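Local coordinates for protein aldehyde dehydrogenase (Burkholderia cenocepacia, PDB 4O6R) that probably oxidises aldehydes to carboxylic acids with NAD(P)+ as the electron acceptor, and binds AMP, at residues 74-78 / 117-122; 87-92 / 105-110; 288-292 / 447-451; 316-321 / 371-375; 339-344 / 389-395. All coordinates share one frame. Residue numbers count along the deposited sequence, not the author numbering.

Following the chain from the N terminus, contact 1 opens on helix 69-85 and closes on helix 102-123. Contact 2 is nested within that loop and joins helix 87-98 to an earlier part of the same helix 102-123. Contact 3 closes a much longer loop, from 288-292 to 447-451, and encloses both remaining contacts. These two cross, since their segments alternate in the order 316-321, 339-344, 371-375, 389-395, and they meet at a probable hydrogen bond from Thr375 N to Pro394 O (2.9 Å). Contact 5 also reaches contact 3, where Phe392 CE1 lies 3.6 Å from Cys289 N. Contacts 1 and 2 bind N-terminal helices; contacts 3 to 5 join loops and a helix around the seven-stranded sheet.

Contact 1. Residues 74-78 / 117-122; sequences RLLLR and FRYFGG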
# COMPACT_ATOMS: atom_id res chain seq x y z
N ARG A 74 11.57 -17.21 -8.75
CA ARG A 74 11.66 -18.20 -9.84
C ARG A 74 11.76 -19.65 -9.30
O ARG A 74 11.15 -20.59 -9.85
CB ARG A 74 12.84 -17.85 -10.76
CG ARG A 74 13.06 -18.79 -11.93
CD ARG A 74 11.92 -18.66 -12.94
NE ARG A 74 12.25 -19.19 -14.28
CZ ARG A 74 13.14 -18.65 -15.11
NH1 ARG A 74 13.83 -17.55 -14.77
NH2 ARG A 74 13.35 -19.20 -16.29
N LEU A 75 12.49 -19.81 -8.20
CA LEU A 75 12.64 -21.12 -7.60
C LEU A 75 11.30 -21.64 -7.06
O LEU A 75 10.97 -22.82 -7.25
CB LEU A 75 13.71 -21.12 -6.52
CG LEU A 75 15.15 -21.07 -6.99
CD1 LEU A 75 16.02 -20.61 -5.82
CD2 LEU A 75 15.57 -22.45 -7.50
N LEU A 76 10.54 -20.78 -6.40
CA LEU A 76 9.22 -21.14 -5.92
C LEU A 76 8.28 -21.45 -7.10
O LEU A 76 7.45 -22.37 -7.01
CB LEU A 76 8.65 -20.02 -5.02
CG LEU A 76 9.40 -19.80 -3.69
CD1 LEU A 76 9.09 -18.43 -3.08
CD2 LEU A 76 9.03 -20.89 -2.71
N LEU A 77 8.37 -20.68 -8.18
CA LEU A 77 7.58 -20.94 -9.37
C LEU A 77 7.89 -22.33 -9.94
O LEU A 77 6.97 -23.09 -10.30
CB LEU A 77 7.80 -19.88 -10.45
CG LEU A 77 7.29 -18.48 -10.11
CD1 LEU A 77 7.61 -17.53 -11.27
CD2 LEU A 77 5.79 -18.48 -9.86
N ARG A 78 9.18 -22.64 -10.07
CA ARG A 78 9.58 -23.97 -10.52
C ARG A 78 9.09 -25.07 -9.59
O ARG A 78 8.73 -26.15 -10.07
CB ARG A 78 11.10 -24.11 -10.60
CG ARG A 78 11.74 -23.53 -11.84
CD ARG A 78 13.26 -23.69 -11.72
NE ARG A 78 13.93 -22.75 -12.57
CZ ARG A 78 14.00 -22.83 -13.88
NH1 ARG A 78 13.44 -23.84 -14.53
NH2 ARG A 78 14.65 -21.89 -14.56
N PHE A 117 2.61 -22.14 -3.32
CA PHE A 117 3.98 -21.89 -3.71
C PHE A 117 4.00 -20.97 -4.94
O PHE A 117 4.84 -20.09 -5.01
CB PHE A 117 4.74 -23.19 -4.00
CG PHE A 117 5.29 -23.86 -2.76
CD1 PHE A 117 6.21 -23.22 -1.94
CD2 PHE A 117 4.92 -25.16 -2.44
CE1 PHE A 117 6.73 -23.86 -0.83
CE2 PHE A 117 5.45 -25.80 -1.32
CZ PHE A 117 6.37 -25.14 -0.52
N ARG A 118 3.08 -21.16 -5.89
CA ARG A 118 3.08 -20.32 -7.09
C ARG A 118 2.77 -18.87 -6.71
O ARG A 118 3.46 -17.97 -7.17
CB ARG A 118 2.13 -20.83 -8.15
CG ARG A 118 2.09 -19.94 -9.38
CD ARG A 118 1.34 -20.61 -10.52
NE ARG A 118 1.99 -21.86 -10.93
CZ ARG A 118 1.47 -23.08 -10.80
NH1 ARG A 118 0.27 -23.27 -10.26
NH2 ARG A 118 2.16 -24.14 -11.26
N TYR A 119 1.77 -18.66 -5.85
CA TYR A 119 1.45 -17.30 -5.37
C TYR A 119 2.70 -16.63 -4.81
O TYR A 119 3.04 -15.51 -5.19
CB TYR A 119 0.34 -17.34 -4.33
CG TYR A 119 -0.04 -15.98 -3.80
CD1 TYR A 119 -1.02 -15.23 -4.41
CD2 TYR A 119 0.59 -15.45 -2.68
CE1 TYR A 119 -1.41 -13.99 -3.93
CE2 TYR A 119 0.20 -14.20 -2.16
CZ TYR A 119 -0.78 -13.47 -2.81
OH TYR A 119 -1.18 -12.23 -2.33
N PHE A 120 3.38 -17.31 -3.89
CA PHE A 120 4.56 -16.76 -3.25
C PHE A 120 5.76 -16.60 -4.16
O PHE A 120 6.54 -15.67 -3.98
CB PHE A 120 4.88 -17.44 -1.91
CG PHE A 120 3.95 -17.00 -0.86
CD1 PHE A 120 4.08 -15.74 -0.35
CD2 PHE A 120 2.82 -17.73 -0.56
CE1 PHE A 120 3.16 -15.23 0.52
CE2 PHE A 120 1.91 -17.24 0.36
CZ PHE A 120 2.08 -15.99 0.90
N GLY A 121 5.90 -17.47 -5.15
CA GLY A 121 6.92 -17.27 -6.15
C GLY A 121 6.71 -15.97 -6.91
O GLY A 121 7.67 -15.27 -7.20
N GLY A 122 5.46 -15.62 -7.17
CA GLY A 122 5.14 -14.35 -7.82
C GLY A 122 5.20 -13.18 -6.84
O GLY A 122 5.46 -12.07 -7.23
O HOH W 1 4.74 -21.83 -11.47
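Two nearly antiparallel helices pack here, with helix 69-85 against the C-terminal end of helix 102-123 in the helical N-terminal part of the aldehyde dehydrogenase fold. The signed crossing angle is -161°, and the short axes approach to 7.3 Å. Such closeness depends on Gly121: Leu76 CB lies 3.4 Å from Gly121 CA, and an ideal CB on Gly121 would come 2.8 Å from Leu77 N, a clash.

The apolar contacts fan out from this point. Leu76 CD2 meets the Phe117 ring at CD1 (3.7 Å), and Leu76 CD1 reaches Phe120 CB at 4.5 Å. Phe117 also packs on helix 159-172. Leu77 starts sideways, yet its end bends in, and its CD2 methyl packs against the helix backbone, 3.6 Å from Arg118 O and 3.9 Å from Gly122 N.

No direct hydrogen bond joins the two segments. The polar fringe belongs to Arg118, whose guanidinium forms salt bridges with Glu84 and Asp81, and to Arg74, which pairs with Glu84 of the second subunit. Leu77 also packs on Arg118 of that subunit. The helices are bridged by water 1, which donates to Leu77 O (2.8 Å) and accepts from Arg118 NE (2.8 Å).

Contact 2. Residues 87-92 / 105-110; sequences TEALAQ and SRALDV
This near-perpendicular helix crossing, in the helical N-terminal part of the aldehyde dehydrogenase fold, lies away from the AMP site. The signed crossing angle is +87° and the short axes approach to 9.0 Å. Segment 87-92 is regular (Ala91 N to Thr87 O, 2.8 Å; Gln92 N to Glu88 O, 2.9 Å). Segment 105-110 includes a wider pi-type turn (Val110 N to Ser105 O, 3.0 Å). The CA atoms of Ala91 and Ser105 lie 4.8 Å apart, those of Thr87 and Val110 6.2 Å.

The main polar link is a two-pronged salt bridge. Glu88 (t, p) curls to meet Arg106 (m, t, t), so that Arg106 NE donates to Glu88 OE1 (2.8 Å) and Arg106 NH2 to Glu88 OE2 (2.9 Å). Within its own helix Gln92 (m, m) donates through NE2 to Glu88 OE2 (2.9 Å). Ser105 OG (p) sits 3.0 Å from Ala91 O, but its strongest partner is Ser95 OG. Thr87 OG1 bonds to Glu84 O.

Val110 (t) fills the crossing: its CG2 is 3.9 Å from Leu90 CB and 4.1 Å from Ala91 CB. Helix 87-98 thus lies across helix 102-123, with Ile83 of helix 69-85 touching both Leu90 and Val110.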
# COMPACT_ATOMS: atom_id res chain seq x y z
N THR A 87 1.77 -34.76 -9.32
CA THR A 87 0.48 -34.75 -8.62
C THR A 87 0.11 -36.12 -8.11
O THR A 87 -0.12 -36.29 -6.90
CB THR A 87 -0.65 -34.19 -9.50
OG1 THR A 87 -0.43 -32.81 -9.73
CG2 THR A 87 -2.03 -34.36 -8.85
N GLU A 88 0.07 -37.12 -8.99
CA GLU A 88 -0.44 -38.44 -8.58
C GLU A 88 0.44 -39.10 -7.50
O GLU A 88 -0.08 -39.59 -6.50
CB GLU A 88 -0.63 -39.37 -9.78
CG GLU A 88 -1.15 -40.75 -9.41
CD GLU A 88 -2.54 -40.76 -8.79
OE1 GLU A 88 -3.23 -39.70 -8.74
OE2 GLU A 88 -2.98 -41.86 -8.34
N ALA A 89 1.77 -39.08 -7.67
CA ALA A 89 2.64 -39.66 -6.66
C ALA A 89 2.57 -38.91 -5.31
O ALA A 89 2.60 -39.55 -4.26
CB ALA A 89 4.07 -39.77 -7.17
N LEU A 90 2.47 -37.58 -5.33
CA LEU A 90 2.33 -36.82 -4.10
C LEU A 90 0.99 -37.11 -3.42
O LEU A 90 0.93 -37.27 -2.22
CB LEU A 90 2.47 -35.30 -4.32
CG LEU A 90 3.89 -34.74 -4.45
CD1 LEU A 90 3.89 -33.32 -4.91
CD2 LEU A 90 4.62 -34.81 -3.12
N ALA A 91 -0.06 -37.20 -4.22
CA ALA A 91 -1.38 -37.49 -3.71
C ALA A 91 -1.42 -38.89 -3.06
O ALA A 91 -1.96 -39.05 -1.96
CB ALA A 91 -2.41 -37.40 -4.82
N GLN A 92 -0.87 -39.88 -3.76
CA GLN A 92 -0.78 -41.22 -3.21
C GLN A 92 -0.02 -41.24 -1.89
O GLN A 92 -0.46 -41.89 -0.94
CB GLN A 92 -0.13 -42.18 -4.21
CG GLN A 92 -0.99 -42.49 -5.43
CD GLN A 92 -2.16 -43.42 -5.11
OE1 GLN A 92 -2.08 -44.24 -4.20
NE2 GLN A 92 -3.22 -43.33 -5.90
N SER A 105 -6.71 -35.74 -1.77
CA SER A 105 -5.32 -35.40 -1.97
C SER A 105 -5.07 -35.00 -3.42
O SER A 105 -4.29 -34.11 -3.67
CB SER A 105 -4.37 -36.49 -1.49
OG SER A 105 -4.64 -37.69 -2.14
N ARG A 106 -5.77 -35.61 -4.37
CA ARG A 106 -5.69 -35.19 -5.77
C ARG A 106 -6.34 -33.82 -6.04
O ARG A 106 -5.75 -33.00 -6.74
CB ARG A 106 -6.36 -36.22 -6.70
CG ARG A 106 -5.63 -37.53 -6.87
CD ARG A 106 -6.59 -38.56 -7.46
NE ARG A 106 -5.92 -39.78 -7.83
CZ ARG A 106 -6.54 -40.91 -8.16
NH1 ARG A 106 -7.86 -40.98 -8.12
NH2 ARG A 106 -5.84 -41.98 -8.50
N ALA A 107 -7.54 -33.57 -5.52
CA ALA A 107 -8.32 -32.38 -5.90
C ALA A 107 -8.02 -31.18 -5.02
O ALA A 107 -8.24 -30.05 -5.44
CB ALA A 107 -9.82 -32.68 -5.86
N LEU A 108 -7.52 -31.43 -3.82
CA LEU A 108 -7.36 -30.39 -2.85
C LEU A 108 -5.93 -30.28 -2.32
O LEU A 108 -5.31 -29.22 -2.50
CB LEU A 108 -8.38 -30.56 -1.70
CG LEU A 108 -9.86 -30.39 -2.08
CD1 LEU A 108 -10.79 -30.95 -1.02
CD2 LEU A 108 -10.19 -28.92 -2.36
N ASP A 109 -5.39 -31.32 -1.67
CA ASP A 109 -4.07 -31.23 -1.04
C ASP A 109 -2.97 -30.79 -2.05
O ASP A 109 -2.23 -29.81 -1.81
CB ASP A 109 -3.63 -32.53 -0.35
CG ASP A 109 -4.50 -32.93 0.86
OD1 ASP A 109 -5.00 -32.05 1.61
OD2 ASP A 109 -4.66 -34.16 1.08
N VAL A 110 -2.83 -31.51 -3.15
CA VAL A 110 -1.77 -31.17 -4.08
C VAL A 110 -1.99 -29.79 -4.78
O VAL A 110 -1.12 -28.95 -4.72
CB VAL A 110 -1.50 -32.30 -5.11
CG1 VAL A 110 -0.51 -31.86 -6.15
CG2 VAL A 110 -1.01 -33.55 -4.40

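Contact 3. Residues 288-292 / 447-451; sequences ACIAG and YKRVN. With NO3 (nitrate ion), chain N; NO3 (nitrate ion), chain F.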
# COMPACT_ATOMS: atom_id res chain seq x y z
N ALA A 288 -9.46 -30.16 10.87
CA ALA A 288 -9.22 -28.86 10.31
C ALA A 288 -9.50 -27.87 11.42
O ALA A 288 -10.56 -27.89 12.01
CB ALA A 288 -10.13 -28.60 9.11
N CYS A 289 -8.55 -26.99 11.69
CA CYS A 289 -8.76 -26.05 12.77
C CYS A 289 -9.88 -25.05 12.43
O CYS A 289 -10.43 -24.44 13.34
CB CYS A 289 -7.45 -25.35 13.13
SG CYS A 289 -6.09 -26.48 13.59
N ILE A 290 -10.23 -24.92 11.15
CA ILE A 290 -11.38 -24.10 10.74
C ILE A 290 -12.67 -24.86 10.46
O ILE A 290 -13.61 -24.30 9.87
CB ILE A 290 -11.07 -23.26 9.48
CG1 ILE A 290 -10.49 -24.13 8.35
CG2 ILE A 290 -10.14 -22.13 9.89
CD1 ILE A 290 -10.45 -23.42 6.99
N ALA A 291 -12.72 -26.12 10.89
CA ALA A 291 -13.92 -26.93 10.68
C ALA A 291 -15.13 -26.24 11.24
O ALA A 291 -15.06 -25.64 12.30
CB ALA A 291 -13.76 -28.27 11.35
N GLY A 292 -16.27 -26.36 10.54
CA GLY A 292 -17.54 -25.87 11.03
C GLY A 292 -18.10 -26.81 12.09
O GLY A 292 -19.08 -27.53 11.84
N TYR A 447 -18.02 -21.86 3.05
CA TYR A 447 -17.23 -22.17 4.24
C TYR A 447 -15.87 -22.69 3.84
O TYR A 447 -15.72 -23.34 2.81
CB TYR A 447 -17.94 -23.17 5.16
CG TYR A 447 -17.76 -22.87 6.64
CD1 TYR A 447 -18.63 -22.01 7.30
CD2 TYR A 447 -16.76 -23.47 7.38
CE1 TYR A 447 -18.48 -21.74 8.67
CE2 TYR A 447 -16.60 -23.23 8.74
CZ TYR A 447 -17.45 -22.35 9.38
OH TYR A 447 -17.30 -22.15 10.72
N LYS A 448 -14.87 -22.42 4.67
CA LYS A 448 -13.50 -22.86 4.45
C LYS A 448 -12.95 -22.43 3.09
O LYS A 448 -12.27 -23.21 2.42
CB LYS A 448 -13.34 -24.37 4.62
CG LYS A 448 -13.87 -24.94 5.90
CD LYS A 448 -13.17 -26.21 6.37
CE LYS A 448 -13.22 -27.34 5.35
NZ LYS A 448 -12.19 -28.35 5.75
N ARG A 449 -13.27 -21.23 2.63
CA ARG A 449 -12.60 -20.73 1.46
C ARG A 449 -11.23 -20.20 1.89
O ARG A 449 -11.14 -19.34 2.76
CB ARG A 449 -13.38 -19.63 0.74
CG ARG A 449 -14.83 -19.98 0.42
CD ARG A 449 -14.91 -21.21 -0.47
NE ARG A 449 -14.24 -21.01 -1.74
CZ ARG A 449 -14.34 -21.84 -2.78
NH1 ARG A 449 -15.06 -22.95 -2.70
NH2 ARG A 449 -13.70 -21.56 -3.92
N VAL A 450 -10.21 -20.75 1.25
CA VAL A 450 -8.82 -20.35 1.49
C VAL A 450 -8.15 -20.01 0.16
O VAL A 450 -8.37 -20.69 -0.87
CB VAL A 450 -8.03 -21.40 2.31
CG1 VAL A 450 -8.62 -21.56 3.69
CG2 VAL A 450 -7.99 -22.74 1.61
N ASN A 451 -7.37 -18.93 0.16
CA ASN A 451 -6.68 -18.45 -1.02
C ASN A 451 -5.34 -17.94 -0.55
O ASN A 451 -5.25 -17.34 0.55
CB ASN A 451 -7.50 -17.36 -1.72
CG ASN A 451 -6.78 -16.70 -2.86
OD1 ASN A 451 -5.91 -15.86 -2.66
ND2 ASN A 451 -7.15 -17.03 -4.07
N NO3 N . -11.65 -18.96 -3.13
O1 NO3 N . -12.85 -18.73 -3.25
O2 NO3 N . -10.74 -18.21 -3.88
O3 NO3 N . -11.25 -19.96 -2.25
N NO3 F . -9.29 -26.63 4.96
O1 NO3 F . -8.33 -25.87 4.81
O2 NO3 F . -9.89 -27.26 3.89
O3 NO3 F . -9.80 -26.89 6.23
O HOH W 2 -14.38 -22.05 11.14
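Lys448, in the left-handed region (phi/psi 54/39), turns the segment 447-451 so that its side chain runs alongside the loop 288-292. No direct hydrogen bond joins the two loops, 155 residues apart in the chain; side-chain packing and water 2 do. Lys448 NZ donates to O3 of the nitrate of chain F, probably from the crystallisation liquor (2.8 Å), and more weakly to O2 (3.2 Å). It also bonds to His283 and has a cation-pi contact with Trp279.

Ile290 is the chief apolar piece, with CD1 3.9 Å from Lys448 CB and 4.2 Å from Val450 CG1. Tyr447 closes the other end: its CE2 lies 3.4 Å from Ile290 O and 3.6 Å from Gly292 CA. Water 2 donates to Ile290 O (2.7 Å) and Tyr447 OH (3.0 Å), which also bonds to Ala261 O. Arg449 NE (3.1 Å) and NH2 (3.0 Å) donate to O1 of the nitrate of chain N, and a salt bridge links Arg449 to Asp135 of the third subunit.

Ala288 to Ala291 form a type I turn (Ala291 N to Ala288 O, 3.0 Å). It carries Cys289, consistent with the cysteine active-site signature of aldehyde dehydrogenases, whose corresponding cysteine is the nucleophile.

Contact 4. Residues 316-321 / 371-375; sequences IRIGNP and YVRPT
In the part of the aldehyde dehydrogenase fold that holds the seven-stranded sheet, the loop after helix 302-315 lies along the approach to strand 375-378. Both segments are irregular and mostly extended, and their end-to-end directions differ by 151°, so they run roughly antiparallel. Set Ile318 CA 7.4 Å from Arg373 CA and Ile316 CA 7.7 Å from Pro374 CA.

The principal bump is Ile318 (m, t), which enters a hollow walled by Tyr371, Arg373 and Pro374. Its CG2 lies 3.5 Å from Tyr371 CD1, and its CD1 is 3.7 Å from both Arg373 CG and Pro374 CD. Ile316 (m, t) fits beside it, with CD1 4.1 Å from Pro374 CG, and Phe282 backs both Ile316 and Pro374. Gly319 is nearly fully extended (phi/psi 173/-164), and the ring of Tyr371 (m, chi2 -87°) extends along the backbone from Ile318 to Pro321.

The tyrosine hydroxyl has His34 ND1 as its strongest partner. It closes the end of the groove, with Tyr371 OH 3.5 Å from Pro321 CD and 3.1 Å from Gly319 O.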
# COMPACT_ATOMS: atom_id res chain seq x y z
N ILE A 316 -22.43 -40.81 3.74
CA ILE A 316 -21.07 -40.57 3.33
C ILE A 316 -20.32 -41.90 3.28
O ILE A 316 -20.40 -42.70 4.20
CB ILE A 316 -20.37 -39.56 4.26
CG1 ILE A 316 -20.95 -38.15 4.04
CG2 ILE A 316 -18.86 -39.57 4.04
CD1 ILE A 316 -20.48 -37.10 5.03
N ARG A 317 -19.58 -42.12 2.19
CA ARG A 317 -18.92 -43.41 1.96
C ARG A 317 -17.57 -43.44 2.66
O ARG A 317 -16.63 -42.76 2.26
CB ARG A 317 -18.74 -43.64 0.48
CG ARG A 317 -20.06 -43.69 -0.29
CD ARG A 317 -19.85 -44.15 -1.72
NE ARG A 317 -19.03 -43.20 -2.49
CZ ARG A 317 -19.50 -42.19 -3.20
NH1 ARG A 317 -20.79 -41.91 -3.25
NH2 ARG A 317 -18.67 -41.41 -3.87
N ILE A 318 -17.51 -44.21 3.75
CA ILE A 318 -16.30 -44.32 4.56
C ILE A 318 -15.52 -45.51 4.09
O ILE A 318 -16.09 -46.57 3.86
CB ILE A 318 -16.62 -44.55 6.03
CG1 ILE A 318 -17.58 -43.48 6.56
CG2 ILE A 318 -15.33 -44.62 6.85
CD1 ILE A 318 -18.46 -44.00 7.69
N GLY A 319 -14.21 -45.37 3.97
CA GLY A 319 -13.40 -46.50 3.56
C GLY A 319 -11.94 -46.22 3.28
O GLY A 319 -11.41 -45.20 3.71
N ASN A 320 -11.30 -47.17 2.60
CA ASN A 320 -9.88 -47.09 2.28
C ASN A 320 -9.57 -45.80 1.53
O ASN A 320 -10.18 -45.54 0.49
CB ASN A 320 -9.48 -48.28 1.40
CG ASN A 320 -7.99 -48.48 1.35
OD1 ASN A 320 -7.20 -47.54 1.43
ND2 ASN A 320 -7.58 -49.74 1.20
N PRO A 321 -8.61 -45.00 2.06
CA PRO A 321 -8.19 -43.77 1.39
C PRO A 321 -7.76 -44.00 -0.05
O PRO A 321 -7.96 -43.13 -0.90
CB PRO A 321 -6.98 -43.32 2.22
CG PRO A 321 -7.24 -43.85 3.56
CD PRO A 321 -7.90 -45.17 3.34
N TYR A 371 -11.03 -45.50 12.16
CA TYR A 371 -12.27 -45.02 11.54
C TYR A 371 -13.38 -44.70 12.53
O TYR A 371 -13.65 -45.47 13.47
CB TYR A 371 -12.82 -46.04 10.55
CG TYR A 371 -11.99 -46.24 9.30
CD1 TYR A 371 -12.19 -45.42 8.17
CD2 TYR A 371 -11.04 -47.24 9.21
CE1 TYR A 371 -11.44 -45.60 7.02
CE2 TYR A 371 -10.31 -47.44 8.05
CZ TYR A 371 -10.51 -46.61 6.97
OH TYR A 371 -9.79 -46.83 5.81
N VAL A 372 -14.04 -43.58 12.28
CA VAL A 372 -15.27 -43.25 12.98
C VAL A 372 -16.28 -42.66 11.99
O VAL A 372 -15.90 -41.97 11.04
CB VAL A 372 -15.00 -42.34 14.19
CG1 VAL A 372 -14.43 -41.01 13.79
CG2 VAL A 372 -16.26 -42.14 15.01
N ARG A 373 -17.55 -42.96 12.18
CA ARG A 373 -18.59 -42.46 11.30
C ARG A 373 -18.85 -40.97 11.54
O ARG A 373 -18.60 -40.48 12.63
CB ARG A 373 -19.89 -43.22 11.51
CG ARG A 373 -19.80 -44.69 11.11
CD ARG A 373 -21.10 -45.42 11.36
NE ARG A 373 -21.62 -45.10 12.68
CZ ARG A 373 -21.69 -45.93 13.71
NH1 ARG A 373 -22.16 -45.46 14.86
NH2 ARG A 373 -21.33 -47.24 13.61
N PRO A 374 -19.32 -40.26 10.52
CA PRO A 374 -19.73 -38.87 10.69
C PRO A 374 -20.73 -38.78 11.82
O PRO A 374 -21.69 -39.56 11.85
CB PRO A 374 -20.37 -38.50 9.35
CG PRO A 374 -19.75 -39.43 8.37
CD PRO A 374 -19.46 -40.72 9.12
N THR A 375 -20.47 -37.90 12.77
CA THR A 375 -21.20 -37.84 14.02
C THR A 375 -21.83 -36.45 14.19
O THR A 375 -21.17 -35.43 13.99
CB THR A 375 -20.26 -38.18 15.18
OG1 THR A 375 -19.74 -39.50 15.00
CG2 THR A 375 -20.97 -38.13 16.48

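Contact 5. Residues 339-344 / 389-395; sequences RVLSYV and EEVFGPF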
# COMPACT_ATOMS: atom_id res chain seq x y z
N ARG A 339 -9.74 -40.18 21.39
CA ARG A 339 -10.20 -38.90 21.88
C ARG A 339 -11.62 -38.60 21.34
O ARG A 339 -12.48 -38.13 22.07
CB ARG A 339 -9.22 -37.84 21.40
CG ARG A 339 -9.26 -36.54 22.14
CD ARG A 339 -8.02 -36.32 23.04
NE ARG A 339 -8.57 -35.81 24.28
CZ ARG A 339 -9.06 -34.58 24.43
NH1 ARG A 339 -8.94 -33.67 23.46
NH2 ARG A 339 -9.62 -34.24 25.58
N VAL A 340 -11.86 -38.90 20.08
CA VAL A 340 -13.16 -38.57 19.48
C VAL A 340 -14.23 -39.50 20.06
O VAL A 340 -15.32 -39.06 20.40
CB VAL A 340 -13.11 -38.61 17.94
CG1 VAL A 340 -14.50 -38.46 17.33
CG2 VAL A 340 -12.17 -37.52 17.43
N LEU A 341 -13.90 -40.78 20.23
CA LEU A 341 -14.84 -41.71 20.81
C LEU A 341 -15.16 -41.30 22.27
O LEU A 341 -16.32 -41.34 22.70
CB LEU A 341 -14.33 -43.16 20.72
CG LEU A 341 -14.19 -43.69 19.29
CD1 LEU A 341 -13.61 -45.12 19.25
CD2 LEU A 341 -15.53 -43.63 18.59
N SER A 342 -14.14 -40.84 22.99
CA SER A 342 -14.36 -40.36 24.36
C SER A 342 -15.34 -39.15 24.39
O SER A 342 -16.19 -39.07 25.28
CB SER A 342 -13.01 -40.01 25.00
OG SER A 342 -13.19 -39.42 26.29
N TYR A 343 -15.25 -38.26 23.39
CA TYR A 343 -16.15 -37.11 23.31
C TYR A 343 -17.58 -37.52 22.97
O TYR A 343 -18.52 -36.87 23.42
CB TYR A 343 -15.65 -36.04 22.35
CG TYR A 343 -14.69 -35.05 22.97
CD1 TYR A 343 -15.11 -34.21 23.99
CD2 TYR A 343 -13.36 -34.96 22.55
CE1 TYR A 343 -14.26 -33.28 24.56
CE2 TYR A 343 -12.48 -34.04 23.12
CZ TYR A 343 -12.96 -33.19 24.12
OH TYR A 343 -12.16 -32.25 24.74
N VAL A 344 -17.77 -38.61 22.21
CA VAL A 344 -19.13 -39.15 22.03
C VAL A 344 -19.74 -39.54 23.40
O VAL A 344 -20.88 -39.20 23.69
CB VAL A 344 -19.17 -40.38 21.06
CG1 VAL A 344 -20.56 -41.00 21.03
CG2 VAL A 344 -18.74 -39.97 19.67
N GLU A 389 -15.21 -27.45 23.52
CA GLU A 389 -13.87 -28.00 23.37
C GLU A 389 -13.65 -28.51 21.96
O GLU A 389 -14.57 -29.04 21.34
CB GLU A 389 -13.67 -29.13 24.40
CG GLU A 389 -13.84 -28.64 25.82
CD GLU A 389 -13.75 -29.74 26.88
OE1 GLU A 389 -13.21 -30.82 26.58
OE2 GLU A 389 -14.22 -29.51 28.01
N GLU A 390 -12.43 -28.37 21.46
CA GLU A 390 -12.10 -28.80 20.10
C GLU A 390 -12.07 -30.33 20.08
O GLU A 390 -11.33 -30.95 20.85
CB GLU A 390 -10.75 -28.18 19.61
CG GLU A 390 -10.57 -28.24 18.07
CD GLU A 390 -9.44 -27.35 17.49
OE1 GLU A 390 -8.57 -26.89 18.29
OE2 GLU A 390 -9.42 -27.13 16.22
N VAL A 391 -12.92 -30.94 19.26
CA VAL A 391 -12.94 -32.40 19.10
C VAL A 391 -12.03 -32.81 17.91
O VAL A 391 -11.33 -33.80 17.94
CB VAL A 391 -14.39 -32.90 18.93
CG1 VAL A 391 -14.45 -34.41 18.72
CG2 VAL A 391 -15.20 -32.52 20.15
N PHE A 392 -12.03 -32.00 16.86
CA PHE A 392 -11.06 -32.15 15.74
C PHE A 392 -11.31 -33.45 14.98
O PHE A 392 -10.38 -34.03 14.44
CB PHE A 392 -9.60 -32.09 16.24
CG PHE A 392 -8.62 -31.57 15.23
CD1 PHE A 392 -8.66 -30.25 14.82
CD2 PHE A 392 -7.62 -32.38 14.70
CE1 PHE A 392 -7.74 -29.74 13.91
CE2 PHE A 392 -6.69 -31.89 13.78
CZ PHE A 392 -6.76 -30.57 13.39
N GLY A 393 -12.56 -33.90 14.95
CA GLY A 393 -12.94 -35.14 14.23
C GLY A 393 -14.20 -34.83 13.44
O GLY A 393 -14.66 -33.66 13.45
N PRO A 394 -14.77 -35.85 12.78
CA PRO A 394 -15.92 -35.62 11.90
C PRO A 394 -17.15 -35.56 12.78
O PRO A 394 -17.97 -36.47 12.78
CB PRO A 394 -15.93 -36.86 11.01
CG PRO A 394 -15.35 -37.94 11.88
CD PRO A 394 -14.30 -37.24 12.72
N PHE A 395 -17.24 -34.49 13.56
CA PHE A 395 -18.10 -34.43 14.72
C PHE A 395 -18.65 -33.03 14.81
O PHE A 395 -17.91 -32.10 15.01
CB PHE A 395 -17.25 -34.77 15.97
CG PHE A 395 -18.01 -34.82 17.26
CD1 PHE A 395 -18.61 -33.69 17.80
CD2 PHE A 395 -18.06 -36.00 18.00
CE1 PHE A 395 -19.29 -33.75 19.00
CE2 PHE A 395 -18.71 -36.06 19.22
CZ PHE A 395 -19.34 -34.94 19.73
O HOH W 3 -10.05 -31.03 23.24
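The ring of Tyr343 lies under a methyl of Val391: CG2 is 4.0 Å from the ring centroid and 19° off the normal, a CH-pi contact over one face. At the ring's far end, Tyr343 OH donates to Glu389 OE1 at 2.6 Å, close to the ring plane, and the same carboxylate makes a salt bridge with Arg385. Water 3 ties the polar edge together by donating to Tyr343 OH (2.9 Å) and Glu390 O (2.7 Å) and accepting from Arg339 NH1 (2.9 Å). Within the helix, a weak hydrogen bond runs from Arg339 NH2 to Tyr343 OH (3.3 Å).

Beside the ring, Val340 CG2 meets Val391 CG1 (4.1 Å) and Gly393 CA (4.1 Å); an ideal CB on Gly393 would clash at 2.7 Å from Val340 CG2. Val344 CG2 touches the Phe395 ring edge at CE2 (3.9 Å). The loop bends by means of Phe392, in the left-handed region (67/30), and an inverse gamma turn centred on Pro394.

The sequence EEVFGPF is recognisable as a family motif. Its Glu390 side chain lies about 7 Å from that of the AMP-binding Ser234, consistent with the cofactor-contacting role of the equivalent glutamate in relatives. Helix 334-349 thus rests on the loop leading from helix 385-388 into strand 395-401, with Phe395 reaching over to neighbouring strand 375-378.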